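Local coordinates for Serpin48 (Tenebrio molitor, PDB 3OZQ), which specifically inhibits the serine protease SPE in the innate immunity of this beetle, as a member of the serpin family, at residues S50-R53 / G54-E58; K280-L283 / K284-V288. All coordinates share one frame; numbering follows the deposited sequence.

Contact 1: S50-R53 / G54-E58; sequences SGCR and GDTAE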
ATOM      1  N   SER A  50      12.419  11.836  10.496  1.00 36.08           N
ATOM      2  CA  SER A  50      13.752  11.831  11.058  1.00 38.96           C
ATOM      3  C   SER A  50      14.526  13.124  10.783  1.00 46.79           C
ATOM      4  O   SER A  50      15.479  13.441  11.502  1.00 41.15           O
ATOM      5  CB  SER A  50      14.551  10.620  10.594  1.00 41.20           C
ATOM      6  OG  SER A  50      15.123  10.834   9.335  1.00 42.96           O
ATOM      7  N   GLY A  51      14.116  13.851   9.741  1.00 41.03           N
ATOM      8  CA  GLY A  51      14.756  15.101   9.364  1.00 39.35           C
ATOM      9  C   GLY A  51      14.021  16.309   9.898  1.00 40.48           C
ATOM     10  O   GLY A  51      14.389  17.448   9.604  1.00 39.00           O
ATOM     11  N   CYS A  52      12.974  16.058  10.672  1.00 34.32           N
ATOM     12  CA  CYS A  52      12.166  17.110  11.282  1.00 41.11           C
ATOM     13  C   CYS A  52      12.575  17.320  12.732  1.00 46.03           C
ATOM     14  O   CYS A  52      13.357  16.547  13.283  1.00 47.35           O
ATOM     15  CB  CYS A  52      10.677  16.751  11.251  1.00 41.13           C
ATOM     16  SG  CYS A  52       9.892  16.780   9.612  1.00 40.96           S
ATOM     17  N   ARG A  53      12.009  18.347  13.360  1.00 45.85           N
ATOM     18  CA  ARG A  53      12.362  18.689  14.729  1.00 44.56           C
ATOM     19  C   ARG A  53      11.165  19.202  15.503  1.00 46.98           C
ATOM     20  O   ARG A  53      10.165  19.610  14.922  1.00 45.28           O
ATOM     21  CB  ARG A  53      13.440  19.770  14.726  1.00 45.65           C
ATOM     22  CG  ARG A  53      14.785  19.299  14.232  1.00 48.39           C
ATOM     23  CD  ARG A  53      15.480  18.490  15.307  1.00 55.95           C
ATOM     24  NE  ARG A  53      16.290  17.400  14.769  1.00 58.24           N
ATOM     25  CZ  ARG A  53      17.185  17.529  13.796  1.00 57.12           C
ATOM     26  NH1 ARG A  53      17.386  18.713  13.228  1.00 54.25           N
ATOM     27  NH2 ARG A  53      17.874  16.466  13.386  1.00 54.76           N
ATOM     28  N   GLY A  54      11.280  19.187  16.826  1.00 47.97           N
ATOM     29  CA  GLY A  54      10.285  19.794  17.686  1.00 44.90           C
ATOM     30  C   GLY A  54       8.897  19.232  17.539  1.00 46.66           C
ATOM     31  O   GLY A  54       8.708  18.023  17.491  1.00 51.57           O
ATOM     32  N   ASP A  55       7.907  20.111  17.482  1.00 48.27           N
ATOM     33  CA  ASP A  55       6.529  19.653  17.392  1.00 47.99           C
ATOM     34  C   ASP A  55       6.209  19.045  16.014  1.00 53.38           C
ATOM     35  O   ASP A  55       5.402  18.115  15.915  1.00 48.07           O
ATOM     36  CB  ASP A  55       5.554  20.775  17.763  1.00 58.23           C
ATOM     37  CG  ASP A  55       5.643  21.165  19.243  1.00 65.86           C
ATOM     38  OD1 ASP A  55       6.774  21.347  19.745  1.00 59.66           O
ATOM     39  OD2 ASP A  55       4.578  21.274  19.903  1.00 67.95           O
ATOM     40  N   THR A  56       6.851  19.563  14.967  1.00 43.06           N
ATOM     41  CA  THR A  56       6.776  18.957  13.634  1.00 47.73           C
ATOM     42  C   THR A  56       7.024  17.450  13.678  1.00 47.59           C
ATOM     43  O   THR A  56       6.145  16.660  13.336  1.00 46.26           O
ATOM     44  CB  THR A  56       7.810  19.552  12.659  1.00 45.70           C
ATOM     45  OG1 THR A  56       7.608  20.961  12.528  1.00 43.46           O
ATOM     46  CG2 THR A  56       7.672  18.902  11.296  1.00 45.01           C
ATOM     47  N   ALA A  57       8.224  17.058  14.091  1.00 47.83           N
ATOM     48  CA  ALA A  57       8.592  15.646  14.110  1.00 47.96           C
ATOM     49  C   ALA A  57       7.729  14.850  15.078  1.00 54.50           C
ATOM     50  O   ALA A  57       7.431  13.674  14.841  1.00 51.01           O
ATOM     51  CB  ALA A  57      10.047  15.481  14.456  1.00 46.88           C
ATOM     52  N   GLU A  58       7.333  15.497  16.168  1.00 55.90           N
ATOM     53  CA  GLU A  58       6.560  14.837  17.212  1.00 57.47           C
ATOM     54  C   GLU A  58       5.151  14.493  16.741  1.00 53.59           C
ATOM     55  O   GLU A  58       4.624  13.434  17.065  1.00 55.66           O
ATOM     56  CB  GLU A  58       6.506  15.709  18.469  1.00 56.86           C
ATOM     57  CG  GLU A  58       5.740  15.082  19.629  1.00 63.13           C
ATOM     58  CD  GLU A  58       6.334  13.757  20.076  1.00 66.06           C
ATOM     59  OE1 GLU A  58       7.509  13.480  19.744  1.00 63.89           O
ATOM     60  OE2 GLU A  58       5.619  12.989  20.757  1.00 69.38           O
TER

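Contact 2: K280-L283 / K284-V288; sequences KKVL and KKLGV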
ATOM      1  N   LYS A 280      -0.732  13.711   1.304  1.00 33.27           N
ATOM      2  CA  LYS A 280      -0.811  14.947   2.090  1.00 35.32           C
ATOM      3  C   LYS A 280      -2.237  15.154   2.585  1.00 35.45           C
ATOM      4  O   LYS A 280      -2.480  15.450   3.748  1.00 35.91           O
ATOM      5  CB  LYS A 280      -0.371  16.169   1.271  1.00 38.30           C
ATOM      6  CG  LYS A 280      -0.647  17.466   2.005  1.00 37.73           C
ATOM      7  CD  LYS A 280      -0.122  18.698   1.264  1.00 46.61           C
ATOM      8  CE  LYS A 280      -0.221  19.945   2.146  1.00 49.46           C
ATOM      9  NZ  LYS A 280      -0.266  21.233   1.369  1.00 53.62           N
ATOM     10  N   LYS A 281      -3.176  15.030   1.662  1.00 37.78           N
ATOM     11  CA  LYS A 281      -4.598  15.061   1.975  1.00 40.73           C
ATOM     12  C   LYS A 281      -4.942  14.034   3.051  1.00 40.98           C
ATOM     13  O   LYS A 281      -5.622  14.354   4.028  1.00 42.95           O
ATOM     14  CB  LYS A 281      -5.404  14.770   0.711  1.00 40.50           C
ATOM     15  CG  LYS A 281      -6.905  14.689   0.935  1.00 51.50           C
ATOM     16  CD  LYS A 281      -7.661  14.510  -0.369  1.00 46.49           C
ATOM     17  CE  LYS A 281      -7.365  15.627  -1.333  1.00 51.47           C
ATOM     18  NZ  LYS A 281      -8.026  15.388  -2.652  1.00 50.93           N
ATOM     19  N   VAL A 282      -4.470  12.805   2.875  1.00 32.00           N
ATOM     20  CA  VAL A 282      -4.738  11.767   3.866  1.00 37.81           C
ATOM     21  C   VAL A 282      -4.157  12.159   5.227  1.00 38.94           C
ATOM     22  O   VAL A 282      -4.877  12.195   6.223  1.00 38.95           O
ATOM     23  CB  VAL A 282      -4.185  10.385   3.436  1.00 36.86           C
ATOM     24  CG1 VAL A 282      -4.268   9.379   4.591  1.00 33.63           C
ATOM     25  CG2 VAL A 282      -4.927   9.863   2.208  1.00 36.15           C
ATOM     26  N   LEU A 283      -2.861  12.476   5.257  1.00 35.39           N
ATOM     27  CA  LEU A 283      -2.164  12.683   6.520  1.00 39.74           C
ATOM     28  C   LEU A 283      -2.685  13.899   7.284  1.00 40.03           C
ATOM     29  O   LEU A 283      -2.678  13.915   8.516  1.00 41.90           O
ATOM     30  CB  LEU A 283      -0.648  12.759   6.308  1.00 37.98           C
ATOM     31  CG  LEU A 283      -0.101  11.408   5.838  1.00 40.13           C
ATOM     32  CD1 LEU A 283       1.369  11.485   5.433  1.00 36.00           C
ATOM     33  CD2 LEU A 283      -0.319  10.363   6.936  1.00 41.50           C
ATOM     34  N   LYS A 284      -3.157  14.899   6.550  1.00 39.62           N
ATOM     35  CA  LYS A 284      -3.750  16.075   7.176  1.00 45.47           C
ATOM     36  C   LYS A 284      -4.963  15.705   8.018  1.00 44.43           C
ATOM     37  O   LYS A 284      -5.119  16.207   9.126  1.00 46.66           O
ATOM     38  CB  LYS A 284      -4.115  17.152   6.142  1.00 42.67           C
ATOM     39  CG  LYS A 284      -2.930  18.039   5.731  1.00 50.39           C
ATOM     40  CD  LYS A 284      -3.349  19.173   4.792  1.00 50.70           C
ATOM     41  CE  LYS A 284      -3.742  20.424   5.567  1.00 55.92           C
ATOM     42  NZ  LYS A 284      -2.569  21.292   5.902  1.00 63.97           N
ATOM     43  N   LYS A 285      -5.818  14.826   7.503  1.00 43.05           N
ATOM     44  CA  LYS A 285      -6.992  14.413   8.266  1.00 48.78           C
ATOM     45  C   LYS A 285      -6.600  13.587   9.492  1.00 50.83           C
ATOM     46  O   LYS A 285      -7.338  13.537  10.469  1.00 56.50           O
ATOM     47  CB  LYS A 285      -7.982  13.632   7.395  1.00 50.53           C
ATOM     48  CG  LYS A 285      -8.939  14.499   6.594  1.00 57.12           C
ATOM     49  CD  LYS A 285      -9.951  15.213   7.496  1.00 58.34           C
ATOM     50  CE  LYS A 285     -10.780  14.222   8.311  1.00 58.96           C
ATOM     51  NZ  LYS A 285     -11.785  14.916   9.170  1.00 64.48           N
ATOM     52  N   LEU A 286      -5.432  12.955   9.433  1.00 46.29           N
ATOM     53  CA  LEU A 286      -4.980  12.041  10.485  1.00 46.76           C
ATOM     54  C   LEU A 286      -4.158  12.702  11.592  1.00 53.73           C
ATOM     55  O   LEU A 286      -3.880  12.069  12.614  1.00 49.89           O
ATOM     56  CB  LEU A 286      -4.166  10.900   9.876  1.00 47.26           C
ATOM     57  CG  LEU A 286      -4.935  10.035   8.872  1.00 43.98           C
ATOM     58  CD1 LEU A 286      -4.084   8.844   8.465  1.00 44.33           C
ATOM     59  CD2 LEU A 286      -6.249   9.585   9.478  1.00 48.20           C
ATOM     60  N   GLY A 287      -3.745  13.952  11.378  1.00 45.20           N
ATOM     61  CA  GLY A 287      -3.083  14.712  12.425  1.00 47.51           C
ATOM     62  C   GLY A 287      -1.751  15.370  12.116  1.00 46.21           C
ATOM     63  O   GLY A 287      -1.194  16.053  12.976  1.00 48.24           O
ATOM     64  N   VAL A 288      -1.218  15.165  10.917  1.00 38.36           N
ATOM     65  CA  VAL A 288       0.006  15.846  10.521  1.00 43.90           C
ATOM     66  C   VAL A 288      -0.346  17.206   9.928  1.00 46.28           C
ATOM     67  O   VAL A 288      -0.913  17.286   8.834  1.00 41.64           O
ATOM     68  CB  VAL A 288       0.809  15.054   9.480  1.00 41.63           C
ATOM     69  CG1 VAL A 288       2.065  15.819   9.095  1.00 40.46           C
ATOM     70  CG2 VAL A 288       1.162  13.676  10.004  1.00 44.60           C
TER

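Contact 1: S50-R53 / G54-E58
Cys52 and Arg53 meet Thr56 and Ala57 across a tight turn, a local contact where the short loop after helix 38-50 runs into helix 54-63, towards the outside of the serpin fold. Cys52 folds back over the first turn of the new helix: its CB lies 3.5 Å from Ala57 CB, and its SG is just as near, 3.5 Å, to Thr56 CG2. The sulfur swings to the backbone N side of Cys52 (chi1 -70°) and from there meets the methyl of Thr56, while CB takes the methyl of Ala57. Thr56 divides its two branches. CG2 serves the cysteine, whereas OG1, the other branch, makes a weak hydrogen bond with the backbone N of Asp297.

The backbone closes the turn through Arg53 O, which accepts a nearly straight (170°) but weak bond of 3.3 Å from Ala57 N. Next in order, Glu58 N bonds Gly54 O at 3.2 Å, a regular helical step. Arg53 O also packs 3.3 Å from Thr56 CB. Gly54 turns the chain at a positive phi of 59°, a conformation that glycine takes easily. The arginine side chain leads off from the contact and touches Asp297, in the same loop region as Leu298, which Cys52 touches.

The inner side of the turn is therefore apolar, two methyl groups against the CB and sulfur of a buried cysteine, and the polar tie across it is slight: one long, weak backbone bond to Arg53 O.

Contact 2: K280-L283 / K284-V288
Leu283 O is gripped by three successive backbone N-H groups as helix 279-286 ends. Val288 N gives a bond of 3.1 Å to Leu283 O, with an N-H...O angle of 157°, from above the carbonyl plane. Leu286 N and Gly287 N also lie 3.1 Å from Leu283 O, but both bonds are bent and weak. One turn earlier the helix is regular: Lys284 N bonds Lys280 O at 2.9 Å.

Side chains follow the same spacing. The chi1 of 170° swings Val282 CG1 away from the backbone N to lie 3.9 Å from Leu286 CD1, the two side chains running side by side in one direction. Lys280 and Lys284 do likewise through their methylenes, yet their like-charged NZ atoms stay 5.1 Å apart; the two lysine side chains also touch Phe292. Beyond the helix, Val288 turns its CB back to 4.2 Å from Leu283 CB. Leu283 and Leu286 rest on Phe18 of helix 10-29, while Val288 reaches Ile60 and Val63 of helix 54-63.

Gly287, with phi 128°, leaves the helical path in a conformation open chiefly to glycine. That positive phi and the six-to-one bond from Val288 N to Leu283 O are the signature of a Schellman motif, here with its usual hydrophobic companion, Leu283 against Val288, closing the C-terminal end of the helix.

Contact 1 and contact 2 deal with opposite ends of helices: contact 1 leads the chain into helix 54-63, and contact 2 takes it out of helix 279-286. Their centres are 16 Å apart on the same side of the chain's centre, with nearest atoms about 6 Å apart and no direct touch. Helix 54-63 joins them, since it begins in contact 1 and its later residues receive Val288. Both are partly buried, but contact 1 sits farther out, its centre about 24 Å from that of the chain, against about 16 Å. Contact 1 relies on one weak backbone bond and small apolar groups; contact 2 has several backbone bonds, most of them weak, and larger aliphatic side chains, with lysines along its outer side.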